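Local coordinates for protein glucokinase (PDB 3VGL) that probably phosphorylates D-glucose at the expense of ATP to give glucose 6-phosphate, as a zinc-containing glucokinase of the ROK family, at residues C127-G131 with V258-V262; L134-I138 with A152-G156; W175-S180 with L236-A240; A108-E113 with A301-A306. The contacts are given in a common frame with arbitrary orientation. Residue numbers count along the deposited sequence, not the author numbering.

Contact 1: residues C127-G131 with V258-V262; sequences CITLG and VGGGV. With ANP (phosphoaminophosphonic acid-adenylate ester), chain E.
Two parallel strands pair at their C-terminal ends, Ile128 opposite Val258 (CA-CA 5.1 Å) and Thr129 opposite Gly259 (4.3 Å). Val258 (chi1 t) places CG2 4.1 Å from Ile128 CG1 and CG1 3.9 Å from Leu130 CD1. Gly259 straddles Thr129, donating from its N to Ile128 O (2.7 Å) and accepting at its O from Leu130 N (3.0 Å). Gly260 turns the backbone to phi/psi 90/166, which calls for glycine; its CA makes a CA-H...O contact with Leu130 O (3.4 Å). The glycine-rich turn after strand 255-259 is consistent with the adenosine motif of the actin-like ATPase fold. Gly261 starts a 3-10 segment and donates a hydrogen bond from its N to ANP O2A (2.9 Å), where a side chain would strike the alpha-phosphate; Gly131 CA lies 3.0 Å from ANP O5'. Val262 (chi1 p) rests CG1 3.8 Å from Leu130 CB and CG2 3.6 Å from ANP N1, while a water joins Leu130 O (2.6 Å) to ANP O4' (2.8 Å).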
loop_
_atom_site.group_PDB
_atom_site.type_symbol
_atom_site.label_atom_id
_atom_site.label_comp_id
_atom_site.label_asym_id
_atom_site.label_seq_id
_atom_site.Cartn_x
_atom_site.Cartn_y
_atom_site.Cartn_z
ATOM N N CYS A 127 4.683 5.103 25.311
ATOM C CA CYS A 127 5.587 6.137 24.810
ATOM C C CYS A 127 6.077 5.800 23.410
ATOM O O CYS A 127 6.371 4.629 23.089
ATOM C CB CYS A 127 6.789 6.257 25.734
ATOM S SG CYS A 127 8.033 7.467 25.246
ATOM N N ILE A 128 6.126 6.825 22.553
ATOM C CA ILE A 128 6.867 6.740 21.291
ATOM C C ILE A 128 7.880 7.854 21.285
ATOM O O ILE A 128 7.606 8.951 21.789
ATOM C CB ILE A 128 5.991 6.821 20.006
ATOM C CG1 ILE A 128 5.353 8.202 19.803
ATOM C CG2 ILE A 128 4.927 5.738 20.029
ATOM C CD1 ILE A 128 4.794 8.397 18.360
ATOM N N THR A 129 9.065 7.573 20.761
ATOM C CA THR A 129 10.053 8.637 20.604
ATOM C C THR A 129 10.309 8.845 19.121
ATOM O O THR A 129 10.406 7.874 18.351
ATOM C CB THR A 129 11.365 8.362 21.349
ATOM O OG1 THR A 129 11.977 7.166 20.849
ATOM C CG2 THR A 129 11.113 8.231 22.877
ATOM N N LEU A 130 10.377 10.112 18.722
ATOM C CA LEU A 130 10.619 10.484 17.329
ATOM C C LEU A 130 11.975 11.148 17.236
ATOM O O LEU A 130 12.168 12.242 17.748
ATOM C CB LEU A 130 9.526 11.461 16.864
ATOM C CG LEU A 130 8.090 10.937 16.889
ATOM C CD1 LEU A 130 7.125 12.058 16.537
ATOM C CD2 LEU A 130 7.930 9.746 15.915
ATOM N N GLY A 131 12.904 10.488 16.558
ATOM C CA GLY A 131 14.305 10.952 16.498
ATOM C C GLY A 131 14.949 10.409 15.249
ATOM O O GLY A 131 14.346 10.439 14.169
ATOM N N VAL A 258 4.690 11.410 23.671
ATOM C CA VAL A 258 5.569 11.544 22.503
ATOM C C VAL A 258 6.854 12.222 22.929
ATOM O O VAL A 258 6.827 13.367 23.411
ATOM C CB VAL A 258 4.875 12.363 21.385
ATOM C CG1 VAL A 258 5.783 12.435 20.158
ATOM C CG2 VAL A 258 3.559 11.691 20.980
ATOM N N GLY A 259 7.972 11.496 22.764
ATOM C CA GLY A 259 9.297 12.002 23.147
ATOM C C GLY A 259 10.197 12.062 21.920
ATOM O O GLY A 259 9.724 12.178 20.773
ATOM N N GLY A 260 11.496 11.998 22.163
ATOM C CA GLY A 260 12.478 12.219 21.104
ATOM C C GLY A 260 12.852 13.681 21.020
ATOM O O GLY A 260 12.182 14.527 21.604
ATOM N N GLY A 261 13.933 13.989 20.304
ATOM C CA GLY A 261 14.329 15.383 20.120
ATOM C C GLY A 261 13.239 16.313 19.647
ATOM O O GLY A 261 13.133 17.423 20.149
ATOM N N VAL A 262 12.412 15.885 18.697
ATOM C CA VAL A 262 11.422 16.864 18.207
ATOM C C VAL A 262 10.327 17.169 19.231
ATOM O O VAL A 262 9.684 18.214 19.142
ATOM C CB VAL A 262 10.841 16.493 16.851
ATOM C CG1 VAL A 262 10.053 15.218 16.962
ATOM C CG2 VAL A 262 10.009 17.650 16.260
HETATM P PB ANP E . 18.859 10.689 18.580
HETATM O O1B ANP E . 17.958 9.871 17.650
HETATM O O2B ANP E . 20.332 10.607 18.302
HETATM N N3B ANP E . 18.599 10.192 20.200
HETATM P PA ANP E . 17.118 13.022 18.320
HETATM O O1A ANP E . 17.426 14.509 18.516
HETATM O O2A ANP E . 16.098 12.347 19.184
HETATM O O3A ANP E . 18.533 12.247 18.378
HETATM O "O5'" ANP E . 16.685 12.758 16.793
HETATM C "C5'" ANP E . 17.458 13.248 15.692
HETATM C "C4'" ANP E . 16.552 13.449 14.496
HETATM O "O4'" ANP E . 15.428 14.261 14.860
HETATM C "C3'" ANP E . 17.286 14.188 13.405
HETATM O "O3'" ANP E . 16.674 13.823 12.165
HETATM C "C2'" ANP E . 16.957 15.620 13.738
HETATM O "O2'" ANP E . 17.052 16.467 12.606
HETATM C "C1'" ANP E . 15.531 15.554 14.267
HETATM N N9 ANP E . 15.318 16.517 15.362
HETATM C C8 ANP E . 15.886 16.522 16.581
HETATM N N7 ANP E . 15.424 17.578 17.325
HETATM C C5 ANP E . 14.531 18.219 16.550
HETATM C C6 ANP E . 13.663 19.425 16.667
HETATM N N6 ANP E . 13.639 20.161 17.808
HETATM N N1 ANP E . 12.878 19.729 15.611
HETATM C C2 ANP E . 12.863 19.030 14.450
HETATM N N3 ANP E . 13.637 17.933 14.275
HETATM C C4 ANP E . 14.456 17.521 15.264
HETATM O O HOH W 1 13.504 14.340 16.915
#

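Contact 2: residues L134-I138 with A152-G156; sequences LGGGI and AAEFG. With NA (sodium ion), chain C; BGC (beta-D-glucopyranose), chain D.
This is a buried strand-to-loop contact in the wall of the glucose pocket, in which strand 134-138 runs along the loop 152-156, their end-to-end directions 154° apart. The strand is extended; the loop has Ala153 at phi/psi 66/31, an inverse gamma turn centred on Glu154, and a 3-10 start at Phe155. Gly136 CA faces Ala153 CA at 4.7 Å, and Leu134 CA faces Gly156 CA at 4.6 Å. Phe155 (chi1 m) lays CD2 3.4 Å from Gly136 CA, space that a side chain on Gly136 would occupy. Leu134 CD2 meets Phe155 CB at 3.8 Å, and Ile138 CD1 meets Ala153 CB at 3.7 Å.

Waters bridge the polar side: one joins Leu134 O (2.7 Å), Glu154 OE1 (2.9 Å) and Gly156 N (2.9 Å). A second joins Gly136 N and Ala153 O (3.0 Å each) and binds sodium, as does Gly136 O (2.3 Å); a third water, Asn104 and Asn107 complete that site. Glu154 OE1 and OE2 accept hydrogen bonds from glucose O2 and O3, both at 2.7 Å. On the apolar side, Phe155 packs on Ile126 and Ile128 of strand 125-130, Leu247 of helix 227-251 and Leu250 of the second subunit.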
loop_
_atom_site.group_PDB
_atom_site.type_symbol
_atom_site.label_atom_id
_atom_site.label_comp_id
_atom_site.label_asym_id
_atom_site.label_seq_id
_atom_site.Cartn_x
_atom_site.Cartn_y
_atom_site.Cartn_z
ATOM N N LEU A 134 12.259 5.578 15.328
ATOM C CA LEU A 134 11.076 5.654 16.175
ATOM C C LEU A 134 11.209 4.550 17.214
ATOM O O LEU A 134 11.389 3.402 16.860
ATOM C CB LEU A 134 9.767 5.494 15.351
ATOM C CG LEU A 134 8.475 5.719 16.177
ATOM C CD1 LEU A 134 7.329 6.214 15.295
ATOM C CD2 LEU A 134 8.011 4.423 16.885
ATOM N N GLY A 135 11.197 4.937 18.489
ATOM C CA GLY A 135 11.280 3.966 19.579
ATOM C C GLY A 135 9.966 3.888 20.339
ATOM O O GLY A 135 9.120 4.773 20.260
ATOM N N GLY A 136 9.767 2.780 21.038
ATOM C CA GLY A 136 8.591 2.623 21.887
ATOM C C GLY A 136 8.946 2.249 23.319
ATOM O O GLY A 136 10.037 1.754 23.601
ATOM N N GLY A 137 7.996 2.455 24.221
ATOM C CA GLY A 137 8.145 2.019 25.606
ATOM C C GLY A 137 6.768 1.728 26.164
ATOM O O GLY A 137 5.806 2.446 25.882
ATOM N N ILE A 138 6.675 0.670 26.954
ATOM C CA ILE A 138 5.392 0.159 27.446
ATOM C C ILE A 138 5.385 0.172 28.971
ATOM O O ILE A 138 6.221 -0.465 29.614
ATOM C CB ILE A 138 5.178 -1.301 26.992
ATOM C CG1 ILE A 138 5.109 -1.414 25.474
ATOM C CG2 ILE A 138 3.872 -1.893 27.599
ATOM C CD1 ILE A 138 5.357 -2.809 25.008
ATOM N N ALA A 152 10.514 -6.216 23.437
ATOM C CA ALA A 152 9.203 -5.589 23.238
ATOM C C ALA A 152 9.356 -4.110 22.890
ATOM O O ALA A 152 10.442 -3.514 23.065
ATOM C CB ALA A 152 8.307 -5.759 24.476
ATOM N N ALA A 153 8.267 -3.528 22.401
ATOM C CA ALA A 153 8.176 -2.079 22.183
ATOM C C ALA A 153 9.125 -1.592 21.087
ATOM O O ALA A 153 9.567 -0.439 21.090
ATOM C CB ALA A 153 8.392 -1.304 23.492
ATOM N N GLU A 154 9.380 -2.451 20.112
ATOM C CA GLU A 154 10.102 -2.034 18.914
ATOM C C GLU A 154 9.105 -1.534 17.865
ATOM O O GLU A 154 9.010 -2.059 16.740
ATOM C CB GLU A 154 10.981 -3.177 18.418
ATOM C CG GLU A 154 12.293 -3.254 19.228
ATOM C CD GLU A 154 13.092 -1.978 19.084
ATOM O OE1 GLU A 154 13.148 -1.471 17.932
ATOM O OE2 GLU A 154 13.641 -1.515 20.119
ATOM N N PHE A 155 8.366 -0.495 18.255
ATOM C CA PHE A 155 7.264 -0.006 17.430
ATOM C C PHE A 155 7.738 0.536 16.074
ATOM O O PHE A 155 6.977 0.559 15.085
ATOM C CB PHE A 155 6.556 1.172 18.116
ATOM C CG PHE A 155 5.979 0.869 19.478
ATOM C CD1 PHE A 155 5.658 -0.430 19.882
ATOM C CD2 PHE A 155 5.688 1.932 20.327
ATOM C CE1 PHE A 155 5.090 -0.660 21.160
ATOM C CE2 PHE A 155 5.137 1.722 21.582
ATOM C CZ PHE A 155 4.841 0.431 22.010
ATOM N N GLY A 156 8.999 0.965 16.025
ATOM C CA GLY A 156 9.545 1.552 14.796
ATOM C C GLY A 156 9.573 0.602 13.627
ATOM O O GLY A 156 9.653 1.026 12.487
HETATM NA NA NA C . 11.687 0.240 23.288
HETATM C C2 BGC D . 15.532 1.151 17.206
HETATM C C3 BGC D . 14.972 1.228 18.625
HETATM C C4 BGC D . 15.176 2.616 19.234
HETATM C C5 BGC D . 14.634 3.642 18.253
HETATM C C6 BGC D . 14.823 5.077 18.756
HETATM C C1 BGC D . 14.918 2.276 16.381
HETATM O O1 BGC D . 15.471 2.317 15.095
HETATM O O2 BGC D . 15.104 -0.103 16.642
HETATM O O3 BGC D . 15.570 0.270 19.441
HETATM O O4 BGC D . 14.445 2.708 20.443
HETATM O O5 BGC D . 15.258 3.524 16.984
HETATM O O6 BGC D . 16.196 5.364 18.965
HETATM O O HOH W 2 11.399 0.759 17.615
HETATM O O HOH W 3 12.189 1.065 21.066
HETATM O O HOH W 4 12.743 -1.864 22.602
#

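Contact 3: residues W175-S180 with L236-A240; sequences WEQYAS and LARWA. With BGC (beta-D-glucopyranose), chain D.
Ala179 fits a shallow hollow on helix 236-240, its CB 4.1 Å from Leu236 CD1, 4.3 Å from Trp239 CB and 4.2 Å from Ala240 CB; the nearest CA pair is Ala179 with Ala240, 5.4 Å. Leu236 (chi1 t, chi2 p) reaches to the loop, CD1 3.7 Å from Ala179 CA and 3.6 Å from Ser180 N. The largest bump is Trp239 (chi1 m, chi2 102°): Tyr178 CB sits over its five-membered ring, 3.8 Å from the centroid, a CH-pi contact. The Tyr178 ring (chi1 m) lies obliquely against the six-membered ring, centroids 4.5 Å apart and planes at 35°; its hydroxyl is bonded to Asp163 O of the third subunit.

Trp175 (chi1 t) meets the helix with its ring edge, NE1 donating to Trp239 O at 3.0 Å. Residues 175-177 are helical in phi/psi; Glu176 lies out of reach of the helix and its OE1 accepts a hydrogen bond from glucose O1 (2.6 Å). The loop, next to the zinc ligand Cys174, thus links the sugar pocket of this ROK kinase to helix 227-251.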
loop_
_atom_site.group_PDB
_atom_site.type_symbol
_atom_site.label_atom_id
_atom_site.label_comp_id
_atom_site.label_asym_id
_atom_site.label_seq_id
_atom_site.Cartn_x
_atom_site.Cartn_y
_atom_site.Cartn_z
ATOM N N TRP A 175 7.260 1.578 10.315
ATOM C CA TRP A 175 6.729 2.842 10.807
ATOM C C TRP A 175 7.797 3.950 10.910
ATOM O O TRP A 175 7.547 5.094 10.550
ATOM C CB TRP A 175 6.021 2.608 12.157
ATOM C CG TRP A 175 5.192 3.772 12.650
ATOM C CD1 TRP A 175 4.660 4.811 11.907
ATOM C CD2 TRP A 175 4.714 3.934 13.975
ATOM N NE1 TRP A 175 3.929 5.643 12.732
ATOM C CE2 TRP A 175 3.934 5.112 14.000
ATOM C CE3 TRP A 175 4.879 3.193 15.156
ATOM C CZ2 TRP A 175 3.328 5.590 15.177
ATOM C CZ3 TRP A 175 4.261 3.653 16.325
ATOM C CH2 TRP A 175 3.505 4.850 16.321
ATOM N N GLU A 176 8.990 3.605 11.365
ATOM C CA GLU A 176 9.988 4.646 11.567
ATOM C C GLU A 176 10.431 5.334 10.282
ATOM O O GLU A 176 10.902 6.475 10.327
ATOM C CB GLU A 176 11.167 4.135 12.386
ATOM C CG GLU A 176 12.296 3.551 11.652
ATOM C CD GLU A 176 13.554 3.406 12.557
ATOM O OE1 GLU A 176 13.398 3.263 13.776
ATOM O OE2 GLU A 176 14.685 3.432 12.017
ATOM N N GLN A 177 10.257 4.685 9.125
ATOM C CA GLN A 177 10.582 5.357 7.854
ATOM C C GLN A 177 9.580 6.445 7.489
ATOM O O GLN A 177 9.883 7.278 6.641
ATOM C CB GLN A 177 10.702 4.336 6.708
ATOM C CG GLN A 177 11.839 3.341 6.931
ATOM C CD GLN A 177 13.152 4.052 7.131
ATOM O OE1 GLN A 177 13.477 5.026 6.403
ATOM N NE2 GLN A 177 13.905 3.610 8.127
ATOM N N TYR A 178 8.417 6.433 8.172
ATOM C CA TYR A 178 7.321 7.390 7.908
ATOM C C TYR A 178 7.118 8.372 9.044
ATOM O O TYR A 178 6.613 9.476 8.825
ATOM C CB TYR A 178 6.008 6.640 7.621
ATOM C CG TYR A 178 6.159 5.716 6.431
ATOM C CD1 TYR A 178 5.999 6.198 5.138
ATOM C CD2 TYR A 178 6.586 4.396 6.609
ATOM C CE1 TYR A 178 6.181 5.364 4.025
ATOM C CE2 TYR A 178 6.767 3.550 5.509
ATOM C CZ TYR A 178 6.574 4.058 4.235
ATOM O OH TYR A 178 6.760 3.275 3.098
ATOM N N ALA A 179 7.507 7.971 10.249
ATOM C CA ALA A 179 7.373 8.867 11.409
ATOM C C ALA A 179 8.664 8.808 12.224
ATOM O O ALA A 179 8.946 7.803 12.911
ATOM C CB ALA A 179 6.181 8.449 12.272
ATOM N N SER A 180 9.440 9.876 12.126
ATOM C CA SER A 180 10.692 10.023 12.859
ATOM C C SER A 180 11.179 11.420 12.526
ATOM O O SER A 180 10.598 12.103 11.650
ATOM C CB SER A 180 11.724 8.975 12.410
ATOM O OG SER A 180 12.276 9.326 11.139
ATOM N N LEU A 236 4.273 14.324 8.753
ATOM C CA LEU A 236 4.769 13.555 9.918
ATOM C C LEU A 236 3.607 13.117 10.806
ATOM O O LEU A 236 3.523 11.961 11.216
ATOM C CB LEU A 236 5.781 14.367 10.734
ATOM C CG LEU A 236 6.167 13.806 12.101
ATOM C CD1 LEU A 236 6.918 12.474 11.966
ATOM C CD2 LEU A 236 7.021 14.835 12.852
ATOM N N ALA A 237 2.683 14.046 11.053
ATOM C CA ALA A 237 1.514 13.781 11.898
ATOM C C ALA A 237 0.543 12.773 11.306
ATOM O O ALA A 237 -0.047 12.004 12.048
ATOM C CB ALA A 237 0.792 15.095 12.215
ATOM N N ARG A 238 0.396 12.754 9.984
ATOM C CA ARG A 238 -0.416 11.753 9.290
ATOM C C ARG A 238 0.015 10.360 9.715
ATOM O O ARG A 238 -0.799 9.518 10.124
ATOM C CB ARG A 238 -0.249 11.938 7.764
ATOM C CG ARG A 238 -0.757 10.786 6.868
ATOM C CD ARG A 238 -0.223 10.986 5.418
ATOM N NE ARG A 238 -0.563 9.888 4.514
ATOM C CZ ARG A 238 -0.050 9.701 3.295
ATOM N NH1 ARG A 238 0.846 10.544 2.785
ATOM N NH2 ARG A 238 -0.443 8.660 2.570
ATOM N N TRP A 239 1.316 10.128 9.639
ATOM C CA TRP A 239 1.829 8.798 9.948
ATOM C C TRP A 239 1.959 8.567 11.448
ATOM O O TRP A 239 1.719 7.430 11.928
ATOM C CB TRP A 239 3.174 8.596 9.268
ATOM C CG TRP A 239 3.051 8.588 7.790
ATOM C CD1 TRP A 239 3.363 9.617 6.931
ATOM C CD2 TRP A 239 2.617 7.500 6.976
ATOM N NE1 TRP A 239 3.119 9.227 5.629
ATOM C CE2 TRP A 239 2.658 7.937 5.633
ATOM C CE3 TRP A 239 2.180 6.203 7.257
ATOM C CZ2 TRP A 239 2.295 7.093 4.555
ATOM C CZ3 TRP A 239 1.801 5.358 6.173
ATOM C CH2 TRP A 239 1.875 5.825 4.853
ATOM N N ALA A 240 2.375 9.595 12.200
ATOM C CA ALA A 240 2.529 9.392 13.636
ATOM C C ALA A 240 1.154 9.149 14.283
ATOM O O ALA A 240 0.993 8.235 15.097
ATOM C CB ALA A 240 3.232 10.609 14.290
HETATM C C2 BGC D . 15.532 1.151 17.206
HETATM C C3 BGC D . 14.972 1.228 18.625
HETATM C C4 BGC D . 15.176 2.616 19.234
HETATM C C5 BGC D . 14.634 3.642 18.253
HETATM C C6 BGC D . 14.823 5.077 18.756
HETATM C C1 BGC D . 14.918 2.276 16.381
HETATM O O1 BGC D . 15.471 2.317 15.095
HETATM O O2 BGC D . 15.104 -0.103 16.642
HETATM O O3 BGC D . 15.570 0.270 19.441
HETATM O O4 BGC D . 14.445 2.708 20.443
HETATM O O5 BGC D . 15.258 3.524 16.984
HETATM O O6 BGC D . 16.196 5.364 18.965
#

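Contact 4: residues A108-E113 with A301-A306; sequences AAAWGE and AGLVGA
Ala301, Gly305 and Ala108 bury the most surface where helices 108-113 and 301-306 cross at 80°, their axes only 6.6 Å apart. Gly305 lies at the crossing, its CA 3.7 Å from Gly112 CA. Its CA also points a hydrogen almost straight at Ala108 O (3.2 Å, 176° at the hydrogen). A CB on Gly305 would fall 1.7 Å from Ala108 O, and one on Gly112 would fall 2.5 Å from Ala301 O, so neither position has room for a side chain.

Ala108 directs its CB toward the other helix, 3.5 Å from Gly302 O and 4.0 Å from Ala306 CB. Ala301 CB touches Ala109 CB at 3.9 Å and Glu113 OE2 at 3.7 Å, and Ala109 CA lies 3.8 Å from Gly302 CA. Trp111 CD1 lies 3.7 Å from Gly305 O, while its NE1 bonds Asp308; Glu113 OE2 bonds Leu297 N.

Helix 105-116 packs on strand 125-130 (Ala109 on Thr129) and helix 301-311 on strand 13-19 of the other sheet (Leu303 on Ala15 and Val19), so the crossing joins the two halves of the fold. Small residues let the two backbones touch, and cohesion rests on van der Waals packing and a CA-H...O contact.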
loop_
_atom_site.group_PDB
_atom_site.type_symbol
_atom_site.label_atom_id
_atom_site.label_comp_id
_atom_site.label_asym_id
_atom_site.label_seq_id
_atom_site.Cartn_x
_atom_site.Cartn_y
_atom_site.Cartn_z
ATOM N N ALA A 108 13.619 3.448 28.356
ATOM C CA ALA A 108 14.103 4.356 29.408
ATOM C C ALA A 108 13.308 5.674 29.401
ATOM O O ALA A 108 12.898 6.173 30.463
ATOM C CB ALA A 108 15.596 4.593 29.252
ATOM N N ALA A 109 13.030 6.212 28.212
ATOM C CA ALA A 109 12.208 7.427 28.107
ATOM C C ALA A 109 10.810 7.214 28.715
ATOM O O ALA A 109 10.308 8.086 29.430
ATOM C CB ALA A 109 12.096 7.880 26.637
ATOM N N ALA A 110 10.180 6.073 28.408
ATOM C CA ALA A 110 8.872 5.739 28.979
ATOM C C ALA A 110 8.931 5.753 30.508
ATOM O O ALA A 110 8.074 6.358 31.183
ATOM C CB ALA A 110 8.403 4.378 28.480
ATOM N N TRP A 111 9.946 5.082 31.040
ATOM C CA TRP A 111 10.144 5.035 32.482
ATOM C C TRP A 111 10.353 6.449 33.067
ATOM O O TRP A 111 9.740 6.799 34.096
ATOM C CB TRP A 111 11.296 4.081 32.828
ATOM C CG TRP A 111 11.466 3.927 34.307
ATOM C CD1 TRP A 111 12.459 4.460 35.079
ATOM C CD2 TRP A 111 10.590 3.220 35.197
ATOM N NE1 TRP A 111 12.255 4.123 36.407
ATOM C CE2 TRP A 111 11.121 3.361 36.505
ATOM C CE3 TRP A 111 9.406 2.483 35.020
ATOM C CZ2 TRP A 111 10.509 2.781 37.631
ATOM C CZ3 TRP A 111 8.798 1.911 36.134
ATOM C CH2 TRP A 111 9.362 2.061 37.425
ATOM N N GLY A 112 11.196 7.262 32.425
ATOM C CA GLY A 112 11.445 8.645 32.901
ATOM C C GLY A 112 10.159 9.449 32.953
ATOM O O GLY A 112 9.896 10.156 33.915
ATOM N N GLU A 113 9.338 9.335 31.911
ATOM C CA GLU A 113 8.069 10.071 31.865
ATOM C C GLU A 113 7.053 9.530 32.856
ATOM O O GLU A 113 6.260 10.290 33.430
ATOM C CB GLU A 113 7.503 10.068 30.443
ATOM C CG GLU A 113 8.311 10.974 29.495
ATOM C CD GLU A 113 8.204 12.449 29.880
ATOM O OE1 GLU A 113 7.081 12.916 30.193
ATOM O OE2 GLU A 113 9.233 13.154 29.828
ATOM N N ALA A 301 14.158 12.660 28.354
ATOM C CA ALA A 301 13.473 11.618 29.103
ATOM C C ALA A 301 14.294 10.337 29.217
ATOM O O ALA A 301 14.250 9.655 30.232
ATOM C CB ALA A 301 12.090 11.313 28.469
ATOM N N GLY A 302 14.984 9.977 28.139
ATOM C CA GLY A 302 15.724 8.732 28.100
ATOM C C GLY A 302 16.881 8.728 29.087
ATOM O O GLY A 302 17.103 7.738 29.787
ATOM N N LEU A 303 17.612 9.836 29.160
ATOM C CA LEU A 303 18.751 9.854 30.086
ATOM C C LEU A 303 18.269 9.849 31.530
ATOM O O LEU A 303 18.852 9.176 32.379
ATOM C CB LEU A 303 19.754 10.974 29.785
ATOM C CG LEU A 303 19.610 12.428 30.191
ATOM C CD1 LEU A 303 19.890 12.653 31.702
ATOM C CD2 LEU A 303 20.577 13.275 29.388
ATOM N N VAL A 304 17.168 10.560 31.799
ATOM C CA VAL A 304 16.563 10.542 33.142
ATOM C C VAL A 304 16.063 9.135 33.495
ATOM O O VAL A 304 16.369 8.583 34.555
ATOM C CB VAL A 304 15.438 11.584 33.280
ATOM C CG1 VAL A 304 14.691 11.424 34.622
ATOM C CG2 VAL A 304 16.023 13.014 33.132
ATOM N N GLY A 305 15.284 8.529 32.594
ATOM C CA GLY A 305 14.814 7.201 32.862
ATOM C C GLY A 305 15.928 6.186 33.013
ATOM O O GLY A 305 15.842 5.318 33.872
ATOM N N ALA A 306 16.962 6.273 32.169
ATOM C CA ALA A 306 18.089 5.351 32.259
ATOM C C ALA A 306 18.843 5.491 33.587
ATOM O O ALA A 306 19.193 4.486 34.204
ATOM C CB ALA A 306 19.042 5.536 31.078
#

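Contacts 1 and 2 share one sheet: Thr129 N meets Gly135 O at 2.8 Å and Cys127 O meets Gly137 N at 2.9 Å. Strand 125-130 of contact 1 and strand 134-140 of contact 2, which carries Gly136 of the sodium site, are neighbours; the contact centres are 11 Å apart. Contact 3 joins the sugar side of contact 2, with Gly156 O 2.9 Å from Glu176 N and Leu134 N 3.0 Å from Glu176 OE1, and both contacts reach glucose, through Glu154 and Glu176. Contact 4 backs the sheet of contact 1 through Ala110 CB on Cys127 CB (3.7 Å) and Ala109 CB on Thr129 CG2 (3.9 Å); from contact 3 it stays about 13 Å away between nearest atoms, across the chain's centre.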